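Local coordinates for protein imidazoleglycerol-phosphate dehydratase (Pyrococcus furiosus, PDB 5DNL) that catalyses the manganese-dependent dehydration of imidazoleglycerol phosphate to imidazoleacetol phosphate, the sixth step of histidine biosynthesis, at residues Y48-R51 and H52-W55; A65-E68 and N69-E72; I147-A150 and A151-L155; F122-G125 and L126-L130. All blocks are in the same frame, centred on the assembly; numbering follows the deposited sequence.

Contact 1 (Y48-R51 and H52-W55); sequences YDLR and HHLW. With MN (manganese (II) ion), chain D; MN (manganese (II) ion), chain E; 5DL ([(2S)-2-hydroxy-3-(1H-1,2,4-triazol-1-yl)propyl]phosphonic acid), chain F.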
loop_
_atom_site.group_PDB
_atom_site.type_symbol
_atom_site.label_atom_id
_atom_site.label_comp_id
_atom_site.label_asym_id
_atom_site.label_seq_id
_atom_site.Cartn_x
_atom_site.Cartn_y
_atom_site.Cartn_z
ATOM N N TYR A 48 27.063 37.012 -26.939
ATOM C CA TYR A 48 26.032 36.003 -27.081
ATOM C C TYR A 48 24.647 36.626 -27.117
ATOM O O TYR A 48 24.443 37.748 -26.648
ATOM C CB TYR A 48 26.108 35.018 -25.897
ATOM C CG TYR A 48 25.705 35.607 -24.564
ATOM C CD1 TYR A 48 26.625 36.277 -23.761
ATOM C CD2 TYR A 48 24.415 35.441 -24.072
ATOM C CE1 TYR A 48 26.247 36.803 -22.528
ATOM C CE2 TYR A 48 24.025 35.982 -22.861
ATOM C CZ TYR A 48 24.961 36.650 -22.088
ATOM O OH TYR A 48 24.597 37.154 -20.862
ATOM N N ASP A 49 23.686 35.836 -27.592
ATOM C CA ASP A 49 22.280 36.228 -27.588
ATOM C C ASP A 49 21.556 35.676 -26.360
ATOM O O ASP A 49 20.982 36.427 -25.582
ATOM C CB ASP A 49 21.584 35.855 -28.919
ATOM C CG ASP A 49 21.818 34.387 -29.372
ATOM O OD1 ASP A 49 22.431 33.579 -28.647
ATOM O OD2 ASP A 49 21.389 34.036 -30.501
ATOM N N LEU A 50 21.608 34.364 -26.174
ATOM C CA LEU A 50 20.948 33.677 -25.080
ATOM C C LEU A 50 21.985 32.929 -24.235
ATOM O O LEU A 50 22.933 32.364 -24.771
ATOM C CB LEU A 50 19.922 32.675 -25.614
ATOM C CG LEU A 50 18.755 33.223 -26.433
ATOM C CD1 LEU A 50 17.824 32.077 -26.812
ATOM C CD2 LEU A 50 18.021 34.338 -25.695
ATOM N N ARG A 51 21.757 32.882 -22.929
ATOM C CA ARG A 51 22.719 32.283 -22.009
ATOM C C ARG A 51 23.001 30.808 -22.345
ATOM O O ARG A 51 24.123 30.357 -22.212
ATOM C CB ARG A 51 22.266 32.403 -20.538
ATOM C CG ARG A 51 22.367 33.820 -19.975
ATOM C CD ARG A 51 21.970 33.877 -18.507
ATOM N NE ARG A 51 23.002 33.312 -17.627
ATOM C CZ ARG A 51 22.781 32.654 -16.489
ATOM N NH1 ARG A 51 21.540 32.376 -16.076
ATOM N NH2 ARG A 51 23.815 32.247 -15.773
ATOM N N HIS A 52 21.988 30.031 -22.753
ATOM C CA HIS A 52 22.236 28.629 -23.119
ATOM C C HIS A 52 23.269 28.548 -24.233
ATOM O O HIS A 52 24.188 27.737 -24.167
ATOM C CB HIS A 52 20.933 27.997 -23.548
ATOM C CG HIS A 52 20.992 26.565 -23.995
ATOM N ND1 HIS A 52 20.059 25.649 -23.558
ATOM C CD2 HIS A 52 21.779 25.899 -24.878
ATOM C CE1 HIS A 52 20.257 24.494 -24.162
ATOM N NE2 HIS A 52 21.301 24.611 -24.956
ATOM N N HIS A 53 23.089 29.369 -25.264
ATOM C CA HIS A 53 24.043 29.361 -26.374
ATOM C C HIS A 53 25.454 29.716 -25.870
ATOM O O HIS A 53 26.434 29.128 -26.298
ATOM C CB HIS A 53 23.640 30.310 -27.488
ATOM C CG HIS A 53 22.326 29.981 -28.133
ATOM N ND1 HIS A 53 21.574 30.932 -28.782
ATOM C CD2 HIS A 53 21.630 28.826 -28.238
ATOM C CE1 HIS A 53 20.477 30.383 -29.259
ATOM N NE2 HIS A 53 20.495 29.101 -28.960
ATOM N N LEU A 54 25.551 30.679 -24.961
ATOM C CA LEU A 54 26.831 31.024 -24.357
ATOM C C LEU A 54 27.475 29.870 -23.617
ATOM O O LEU A 54 28.628 29.535 -23.838
ATOM C CB LEU A 54 26.679 32.198 -23.399
ATOM C CG LEU A 54 27.907 32.576 -22.592
ATOM C CD1 LEU A 54 28.996 33.159 -23.494
ATOM C CD2 LEU A 54 27.532 33.521 -21.462
ATOM N N TRP A 55 26.731 29.253 -22.701
ATOM C CA TRP A 55 27.309 28.174 -21.881
ATOM C C TRP A 55 27.770 26.984 -22.730
ATOM O O TRP A 55 28.851 26.428 -22.528
ATOM C CB TRP A 55 26.346 27.742 -20.755
ATOM C CG TRP A 55 26.297 28.707 -19.594
ATOM C CD1 TRP A 55 25.940 30.031 -19.639
ATOM C CD2 TRP A 55 26.643 28.431 -18.225
ATOM N NE1 TRP A 55 26.031 30.580 -18.386
ATOM C CE2 TRP A 55 26.459 29.629 -17.504
ATOM C CE3 TRP A 55 27.070 27.279 -17.535
ATOM C CZ2 TRP A 55 26.697 29.715 -16.136
ATOM C CZ3 TRP A 55 27.297 27.369 -16.179
ATOM C CH2 TRP A 55 27.117 28.578 -15.498
HETATM MN MN MN D . 22.044 23.020 -26.384
HETATM MN MN MN E . 18.777 27.659 -29.703
HETATM N N1 5DL F . 19.868 25.805 -29.084
HETATM C C3 5DL F . 21.061 23.923 -29.387
HETATM N N2 5DL F . 20.317 24.865 -29.978
HETATM C C8 5DL F . 20.204 25.926 -33.660
HETATM C C7 5DL F . 20.539 26.072 -32.175
HETATM C C6 5DL F . 20.018 24.867 -31.406
HETATM C C5 5DL F . 20.386 25.381 -27.926
HETATM O O10 5DL F . 22.278 24.280 -34.076
HETATM P P9 5DL F . 20.855 24.448 -34.487
HETATM O O11 5DL F . 20.666 24.674 -35.968
HETATM O O12 5DL F . 20.023 23.242 -34.074
HETATM O O13 5DL F . 19.959 27.266 -31.626
HETATM N N4 5DL F . 21.113 24.248 -28.060
HETATM O O HOH W 1 22.749 21.767 -28.054
#
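Leu50 is the N-cap of helix 51-69; its O accepts the N-H of Leu54 N at 3.1 Å, and Arg51 O accepts that of Trp55. Asp49 lies just before the helix and reaches forward to His53. The ND1-H of His53 points at Asp49 OD1, 2.8 Å away, and the bond is nearly straight (166°). It lies in the plane of the imidazole but meets the carboxylate on the syn side, tilted out of the carboxylate plane. Asp49 OD1 also accepts the N-H of Leu50 N on its anti side, at 2.7 Å and from the same face. Asp49 CG sits between the backbone N and the carbonyl carbon (chi1 50°), which turns OD1 toward His53 ND1. The Leu54 CD2 methyl lies over one face of the Tyr48 ring, a CH-pi contact. Arg51 runs beside Trp55, its guanidinium steeply inclined to the indole. Both side chains bond to Asp24. An alanine in place of Asp49 would probably leave His53 ND1 and Leu50 N without their acceptor, so that the imidazole plane is held by the metal alone. His52 NE2 binds one manganese and His53 NE2 the other, and the inhibitor triazole spans the two through N4 and N1. This is the active site between subunits: Glu56, Glu121 and His146 of a neighbouring subunit join His52 at its metal, and His29, His145 and Glu149 of that subunit join His53. His52 ND1 pairs with Glu111 of the same neighbour. With ND1 donating to a carboxylate, NE2 of His53 is left for manganese, and Asp49 is a second-shell residue that probably makes the imidazole a stronger ligand.

Contact 2 (A65-E68 and N69-E72); sequences ALRE and NLPE
Leu70 packs back on Arg67 where the helix 51-69 ends and the chain leaves for strand 77-84. This is a helix C-terminus of the S5-clan fold of the dehydratase. An i to i+4 bond runs from Asn69 N to Ala65 O at 3.1 Å. A second, weak bond from Asn69 N goes to Leu66 O. The next amide, Leu70 N, turns to Arg67 O at 3.2 Å. It approaches from above the carbonyl plane, a shorter-range bond made as the helix runs out.

The side chain of Leu70 can be followed outward from this turn. Its CB rests against Arg67 O at 3.5 Å. CG lies equally close to Leu66 O, so the base of the side chain covers two carbonyls of the last turn. The branch then divides. CD2 stays on the Leu66 side, at the margin of contact with the same oxygen. CD1 goes to the arginine, with CG anti to the carbonyl carbon (chi1 -78°) and beside the backbone N. It settles over one face of the Arg67 guanidinium, offset toward the rim.

Arg67 meets it by folding. Its chain bends at chi2 and chi3, which brings CD, NE, CZ and NH2 all up against that methyl. The polar edge of the group is used by other parts of the chain: NE donates to Leu130 O, and NH1 makes a weak bond to Arg131 O. The bond from NE probably limits rotation of the plane. Leu66 turns away from the loop and packs on Leu126 and Leu130 of helix 116-130. Leu70 CD1 stands 3.5 Å above the guanidinium plane, and its nearest arginine atom is Arg67 NH2, at 3.8 Å.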
loop_
_atom_site.group_PDB
_atom_site.type_symbol
_atom_site.label_atom_id
_atom_site.label_comp_id
_atom_site.label_asym_id
_atom_site.label_seq_id
_atom_site.Cartn_x
_atom_site.Cartn_y
_atom_site.Cartn_z
ATOM N N ALA A 65 39.922 24.220 -27.533
ATOM C CA ALA A 65 41.185 24.868 -27.121
ATOM C C ALA A 65 42.031 23.905 -26.321
ATOM O O ALA A 65 43.250 23.790 -26.543
ATOM C CB ALA A 65 40.944 26.146 -26.359
ATOM N N LEU A 66 41.412 23.165 -25.402
ATOM C CA LEU A 66 42.141 22.160 -24.645
ATOM C C LEU A 66 42.685 21.055 -25.548
ATOM O O LEU A 66 43.794 20.594 -25.352
ATOM C CB LEU A 66 41.259 21.549 -23.553
ATOM C CG LEU A 66 40.933 22.500 -22.410
ATOM C CD1 LEU A 66 39.683 22.031 -21.673
ATOM C CD2 LEU A 66 42.094 22.602 -21.427
ATOM N N ARG A 67 41.892 20.626 -26.514
ATOM C CA ARG A 67 42.304 19.596 -27.448
ATOM C C ARG A 67 43.519 20.055 -28.277
ATOM O O ARG A 67 44.491 19.311 -28.392
ATOM C CB ARG A 67 41.131 19.173 -28.333
ATOM C CG ARG A 67 41.480 18.288 -29.517
ATOM C CD ARG A 67 42.148 17.000 -29.142
ATOM N NE ARG A 67 41.219 16.079 -28.486
ATOM C CZ ARG A 67 41.445 14.784 -28.295
ATOM N NH1 ARG A 67 40.509 14.033 -27.727
ATOM N NH2 ARG A 67 42.601 14.226 -28.647
ATOM N N GLU A 68 43.459 21.280 -28.787
ATOM C CA GLU A 68 44.577 21.856 -29.549
ATOM C C GLU A 68 45.846 21.914 -28.706
ATOM O O GLU A 68 46.922 21.679 -29.244
ATOM C CB GLU A 68 44.193 23.239 -30.050
ATOM C CG GLU A 68 45.247 23.936 -30.903
ATOM C CD GLU A 68 44.803 25.322 -31.296
ATOM O OE1 GLU A 68 44.574 26.150 -30.396
ATOM O OE2 GLU A 68 44.673 25.583 -32.502
ATOM N N ASN A 69 45.715 22.170 -27.408
ATOM C CA ASN A 69 46.847 22.325 -26.490
ATOM C C ASN A 69 47.442 20.988 -26.009
ATOM O O ASN A 69 48.508 20.996 -25.382
ATOM C CB ASN A 69 46.381 23.184 -25.302
ATOM C CG ASN A 69 47.513 23.768 -24.489
ATOM O OD1 ASN A 69 47.646 23.471 -23.299
ATOM N ND2 ASN A 69 48.313 24.625 -25.109
ATOM N N LEU A 70 46.785 19.847 -26.276
ATOM C CA LEU A 70 47.230 18.588 -25.716
ATOM C C LEU A 70 48.571 18.213 -26.324
ATOM O O LEU A 70 48.749 18.391 -27.523
ATOM C CB LEU A 70 46.273 17.425 -26.039
ATOM C CG LEU A 70 44.995 17.299 -25.236
ATOM C CD1 LEU A 70 44.139 16.171 -25.809
ATOM C CD2 LEU A 70 45.326 17.025 -23.777
ATOM N N PRO A 71 49.468 17.658 -25.505
ATOM C CA PRO A 71 50.626 17.010 -26.128
ATOM C C PRO A 71 50.236 15.777 -26.944
ATOM O O PRO A 71 49.122 15.270 -26.834
ATOM C CB PRO A 71 51.500 16.617 -24.945
ATOM C CG PRO A 71 50.627 16.627 -23.755
ATOM C CD PRO A 71 49.472 17.541 -24.040
ATOM N N GLU A 72 51.155 15.289 -27.762
ATOM C CA GLU A 72 50.895 14.125 -28.593
ATOM C C GLU A 72 50.479 12.933 -27.738
ATOM O O GLU A 72 49.513 12.248 -28.053
ATOM C CB GLU A 72 52.149 13.776 -29.400
ATOM C CG GLU A 72 51.993 12.635 -30.391
ATOM C CD GLU A 72 53.319 12.258 -31.016
ATOM O OE1 GLU A 72 53.726 11.087 -30.885
ATOM O OE2 GLU A 72 53.967 13.144 -31.609
#

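Contact 3 (I147-A150 and A151-L155); sequences IVEA and AFKGL. With MN (manganese (II) ion), chain B; 5DL ([(2S)-2-hydroxy-3-(1H-1,2,4-triazol-1-yl)propyl]phosphonic acid), chain C.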
loop_
_atom_site.group_PDB
_atom_site.type_symbol
_atom_site.label_atom_id
_atom_site.label_comp_id
_atom_site.label_asym_id
_atom_site.label_seq_id
_atom_site.Cartn_x
_atom_site.Cartn_y
_atom_site.Cartn_z
ATOM N N ILE A 147 27.300 23.313 -5.236
ATOM C CA ILE A 147 27.317 22.136 -6.113
ATOM C C ILE A 147 27.951 22.471 -7.459
ATOM O O ILE A 147 28.851 21.759 -7.929
ATOM C CB ILE A 147 25.895 21.549 -6.294
ATOM C CG1 ILE A 147 25.407 20.955 -4.976
ATOM C CG2 ILE A 147 25.877 20.498 -7.389
ATOM C CD1 ILE A 147 23.903 20.730 -4.896
ATOM N N VAL A 148 27.478 23.539 -8.090
ATOM C CA VAL A 148 27.938 23.885 -9.440
ATOM C C VAL A 148 29.408 24.345 -9.382
ATOM O O VAL A 148 30.232 23.928 -10.210
ATOM C CB VAL A 148 27.020 24.913 -10.085
ATOM C CG1 VAL A 148 27.557 25.404 -11.425
ATOM C CG2 VAL A 148 25.636 24.315 -10.301
ATOM N N GLU A 149 29.756 25.193 -8.412
ATOM C CA GLU A 149 31.154 25.627 -8.324
ATOM C C GLU A 149 32.075 24.446 -8.007
ATOM O O GLU A 149 33.165 24.372 -8.561
ATOM C CB GLU A 149 31.352 26.775 -7.327
ATOM C CG GLU A 149 32.729 27.409 -7.407
ATOM C CD GLU A 149 32.900 28.611 -6.540
ATOM O OE1 GLU A 149 31.898 29.164 -6.016
ATOM O OE2 GLU A 149 34.092 28.961 -6.337
ATOM N N ALA A 150 31.673 23.529 -7.125
ATOM C CA ALA A 150 32.481 22.336 -6.892
ATOM C C ALA A 150 32.700 21.537 -8.185
ATOM O O ALA A 150 33.788 21.033 -8.433
ATOM C CB ALA A 150 31.866 21.460 -5.814
ATOM N N ALA A 151 31.668 21.436 -9.020
ATOM C CA ALA A 151 31.816 20.781 -10.319
ATOM C C ALA A 151 32.849 21.467 -11.210
ATOM O O ALA A 151 33.661 20.798 -11.830
ATOM C CB ALA A 151 30.472 20.706 -11.021
ATOM N N PHE A 152 32.818 22.795 -11.278
ATOM C CA PHE A 152 33.803 23.533 -12.087
ATOM C C PHE A 152 35.225 23.420 -11.518
ATOM O O PHE A 152 36.187 23.222 -12.288
ATOM C CB PHE A 152 33.412 24.999 -12.281
ATOM C CG PHE A 152 32.442 25.220 -13.399
ATOM C CD1 PHE A 152 31.072 25.120 -13.209
ATOM C CD2 PHE A 152 32.904 25.539 -14.665
ATOM C CE1 PHE A 152 30.179 25.351 -14.254
ATOM C CE2 PHE A 152 32.025 25.758 -15.732
ATOM C CZ PHE A 152 30.649 25.672 -15.524
ATOM N N LYS A 153 35.367 23.515 -10.201
ATOM C CA LYS A 153 36.687 23.299 -9.573
ATOM C C LYS A 153 37.190 21.896 -9.908
ATOM O O LYS A 153 38.366 21.691 -10.244
ATOM C CB LYS A 153 36.608 23.447 -8.055
ATOM C CG LYS A 153 36.353 24.839 -7.512
ATOM C CD LYS A 153 36.515 24.842 -6.000
ATOM C CE LYS A 153 36.397 26.233 -5.382
ATOM N NZ LYS A 153 36.809 26.166 -3.951
ATOM N N GLY A 154 36.287 20.921 -9.807
ATOM C CA GLY A 154 36.602 19.551 -10.095
ATOM C C GLY A 154 36.997 19.283 -11.524
ATOM O O GLY A 154 37.903 18.501 -11.771
ATOM N N LEU A 155 36.277 19.876 -12.467
ATOM C CA LEU A 155 36.682 19.798 -13.873
ATOM C C LEU A 155 38.093 20.331 -14.069
ATOM O O LEU A 155 38.886 19.725 -14.790
ATOM C CB LEU A 155 35.698 20.538 -14.761
ATOM C CG LEU A 155 34.395 19.785 -15.027
ATOM C CD1 LEU A 155 33.364 20.750 -15.580
ATOM C CD2 LEU A 155 34.605 18.623 -15.977
HETATM MN MN MN B . 31.583 31.194 -5.415
HETATM N N1 5DL C . 31.108 30.456 -3.355
HETATM C C3 5DL C . 31.561 29.694 -1.288
HETATM N N2 5DL C . 32.054 29.933 -2.509
HETATM C C8 5DL C . 35.690 30.438 -3.611
HETATM C C7 5DL C . 34.255 30.864 -3.298
HETATM C C6 5DL C . 33.436 29.651 -2.881
HETATM C C5 5DL C . 30.022 30.523 -2.578
HETATM O O10 5DL C . 36.359 30.398 -1.016
HETATM P P9 5DL C . 36.597 29.623 -2.268
HETATM O O11 5DL C . 38.043 29.581 -2.698
HETATM O O12 5DL C . 36.094 28.193 -2.127
HETATM O O13 5DL C . 33.635 31.480 -4.437
HETATM N N4 5DL C . 30.248 30.074 -1.322
#
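Glu149 and Lys153 lie one turn apart on helix 144-162; Glu149 binds the manganese and Lys153 the inhibitor. The backbone between them is closely wound. Lys153 N donates to Glu149 O at 2.9 Å, almost straight. Gly154 N reaches Ala150 O at the same distance. A CB at Gly154 would come tight against that oxygen. Val148 and Phe152 pack beside each other on another side of the helix, pointing the same way. Val148 CG1 touches Phe152 CE1 at 3.9 Å, and Val148 O meets the edge of the ring in its plane. Phe152 also meets the ring of Phe122, while Ala151 packs on Ile136 of strand 133-140.

The looser side is the pair Glu149 and Lys153. Their charged ends do not join: Glu149 OE2 and Lys153 NZ stand 4.6 Å apart, and the closer approach is from Lys153 CE. Glu149 turns to the metal and Lys153 to the phosphonate. Glu149 has CG anti to the backbone N (chi1 -169°) and runs out extended, bringing OE1 to manganese at 2.1 Å. Lys153 is also extended, and its NZ donates to phosphonate O12 at 2.8 Å, with a weak bond to Tyr37. A methionine in place of Lys153 would probably leave O12 without this donor and the phosphonate with less positive charge to balance it.

The inhibitor chelates the same manganese through N1 and O13. His29 and His145 of the same chain, and His53 of a neighbouring subunit, complete its shell. Arg76, Arg98, Ser171 and Lys173 of another subunit also hold the inhibitor. This is the dehydratase active site, with one helix supplying both a metal ligand and a phosphonate anchor.

Contact 4 (F122-G125 and L126-L130); sequences FVWG and LARGL
Trp124 and Arg128 are joined along helix 116-130 by a backbone bond, Arg128 N to Trp124 O at 2.9 Å. The neighbouring bonds follow the same i to i+4 pattern: Leu126 N to Phe122 O, Ala127 N to Val123 O and Gly129 N to Gly125 O, each at 2.8 Å. The end of Arg128 is held by another subunit, where NH2 donates to Pro99 O. NH1 makes only a long, weak ion pair with Asp85 of a second neighbouring subunit.

The guanidinium lies over one face of the Trp124 indole. The two planes are 20° apart, face over face. The overlap is offset: Arg128 NH2 and CZ sit over the benzene part, both 3.4 Å from Trp124 CE3. NH1 is placed further back, near Trp124 CB. The arginine chain is extended from CG to NE, and CG is anti to the carbonyl carbon (chi1 -69°), which carries the group back toward the preceding turn and the ring. On the way Arg128 CG passes 3.3 Å from Trp124 O. The indole covers one face of the guanidinium, while NH2 reaches Pro99 O.

On another side of the helix Phe122 and Leu126 lie next to each other, pointing the same way. Phe122 CE2 touches Leu126 CD2 at 4.1 Å. Phe122 also meets Trp55, Ile58 and Leu62 of helix 51-69. Leu126 packs on Leu66 of helix 51-69. Val123 and Ala127 face the sheet, where both touch Ile134 of strand 133-140. Helix 116-130 is the helix of a beta-alpha-beta unit, leading from strand 100-104 to strand 133-140.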
loop_
_atom_site.group_PDB
_atom_site.type_symbol
_atom_site.label_atom_id
_atom_site.label_comp_id
_atom_site.label_asym_id
_atom_site.label_seq_id
_atom_site.Cartn_x
_atom_site.Cartn_y
_atom_site.Cartn_z
ATOM N N PHE A 122 27.041 23.256 -20.837
ATOM C CA PHE A 122 28.478 23.520 -20.814
ATOM C C PHE A 122 29.278 22.205 -20.856
ATOM O O PHE A 122 30.239 22.066 -21.628
ATOM C CB PHE A 122 28.872 24.332 -19.566
ATOM C CG PHE A 122 30.367 24.359 -19.322
ATOM C CD1 PHE A 122 31.173 25.258 -19.999
ATOM C CD2 PHE A 122 30.958 23.459 -18.459
ATOM C CE1 PHE A 122 32.555 25.257 -19.815
ATOM C CE2 PHE A 122 32.325 23.461 -18.263
ATOM C CZ PHE A 122 33.121 24.352 -18.941
ATOM N N VAL A 123 28.899 21.239 -20.019
ATOM C CA VAL A 123 29.633 19.975 -19.909
ATOM C C VAL A 123 29.539 19.169 -21.199
ATOM O O VAL A 123 30.549 18.616 -21.678
ATOM C CB VAL A 123 29.197 19.146 -18.680
ATOM C CG1 VAL A 123 29.928 17.821 -18.646
ATOM C CG2 VAL A 123 29.484 19.918 -17.390
ATOM N N TRP A 124 28.342 19.080 -21.789
ATOM C CA TRP A 124 28.213 18.440 -23.089
ATOM C C TRP A 124 29.017 19.142 -24.166
ATOM O O TRP A 124 29.616 18.480 -25.016
ATOM C CB TRP A 124 26.746 18.318 -23.535
ATOM C CG TRP A 124 26.122 17.004 -23.216
ATOM C CD1 TRP A 124 25.141 16.763 -22.291
ATOM C CD2 TRP A 124 26.423 15.754 -23.825
ATOM N NE1 TRP A 124 24.805 15.423 -22.311
ATOM C CE2 TRP A 124 25.571 14.789 -23.245
ATOM C CE3 TRP A 124 27.314 15.354 -24.815
ATOM C CZ2 TRP A 124 25.610 13.437 -23.622
ATOM C CZ3 TRP A 124 27.331 14.013 -25.190
ATOM C CH2 TRP A 124 26.485 13.087 -24.598
ATOM N N GLY A 125 29.037 20.471 -24.128
ATOM C CA GLY A 125 29.828 21.243 -25.085
ATOM C C GLY A 125 31.309 20.908 -24.937
ATOM O O GLY A 125 32.009 20.644 -25.937
ATOM N N LEU A 126 31.774 20.905 -23.690
ATOM C CA LEU A 126 33.145 20.550 -23.386
ATOM C C LEU A 126 33.486 19.124 -23.824
ATOM O O LEU A 126 34.533 18.871 -24.445
ATOM C CB LEU A 126 33.376 20.735 -21.881
ATOM C CG LEU A 126 34.745 20.418 -21.304
ATOM C CD1 LEU A 126 35.769 21.349 -21.924
ATOM C CD2 LEU A 126 34.768 20.536 -19.786
ATOM N N ALA A 127 32.593 18.179 -23.547
ATOM C CA ALA A 127 32.813 16.807 -23.961
ATOM C C ALA A 127 32.928 16.682 -25.471
ATOM O O ALA A 127 33.763 15.901 -25.975
ATOM C CB ALA A 127 31.705 15.895 -23.446
ATOM N N ARG A 128 32.071 17.401 -26.192
ATOM C CA ARG A 128 32.098 17.381 -27.653
ATOM C C ARG A 128 33.292 18.114 -28.265
ATOM O O ARG A 128 33.848 17.639 -29.257
ATOM C CB ARG A 128 30.774 17.898 -28.214
ATOM C CG ARG A 128 29.603 16.956 -27.963
ATOM C CD ARG A 128 28.295 17.603 -28.311
ATOM N NE ARG A 128 27.186 16.666 -28.105
ATOM C CZ ARG A 128 26.041 16.956 -27.512
ATOM N NH1 ARG A 128 25.759 18.191 -27.103
ATOM N NH2 ARG A 128 25.161 15.980 -27.325
ATOM N N GLY A 129 33.703 19.227 -27.664
ATOM C CA GLY A 129 34.848 20.007 -28.205
ATOM C C GLY A 129 36.181 19.357 -27.928
ATOM O O GLY A 129 37.061 19.322 -28.807
ATOM N N LEU A 130 36.343 18.839 -26.717
ATOM C CA LEU A 130 37.558 18.107 -26.328
ATOM C C LEU A 130 37.586 16.696 -26.895
ATOM O O LEU A 130 38.676 16.167 -27.180
ATOM C CB LEU A 130 37.712 18.105 -24.807
ATOM C CG LEU A 130 38.881 17.361 -24.175
ATOM C CD1 LEU A 130 40.208 17.909 -24.716
ATOM C CD2 LEU A 130 38.783 17.412 -22.663
#

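How the contacts relate
Along the chain the order is contact 1, contact 2, contact 4, contact 3. Contacts 1 and 2 lie near the two ends of helix 51-69, with centres 25 Å apart. Contact 4 is on helix 116-130, its centre about 15 Å from that of contact 1 and 14 Å from that of contact 2. It touches both. Contact 3, on helix 144-162, touches contact 4 and, through Trp55, contact 1. His53 of contact 1 and Glu149 of contact 3 bind the same kind of manganese site, where each meets the other's counterpart from a neighbouring subunit. Contact 4 packs against both contacts within the chain.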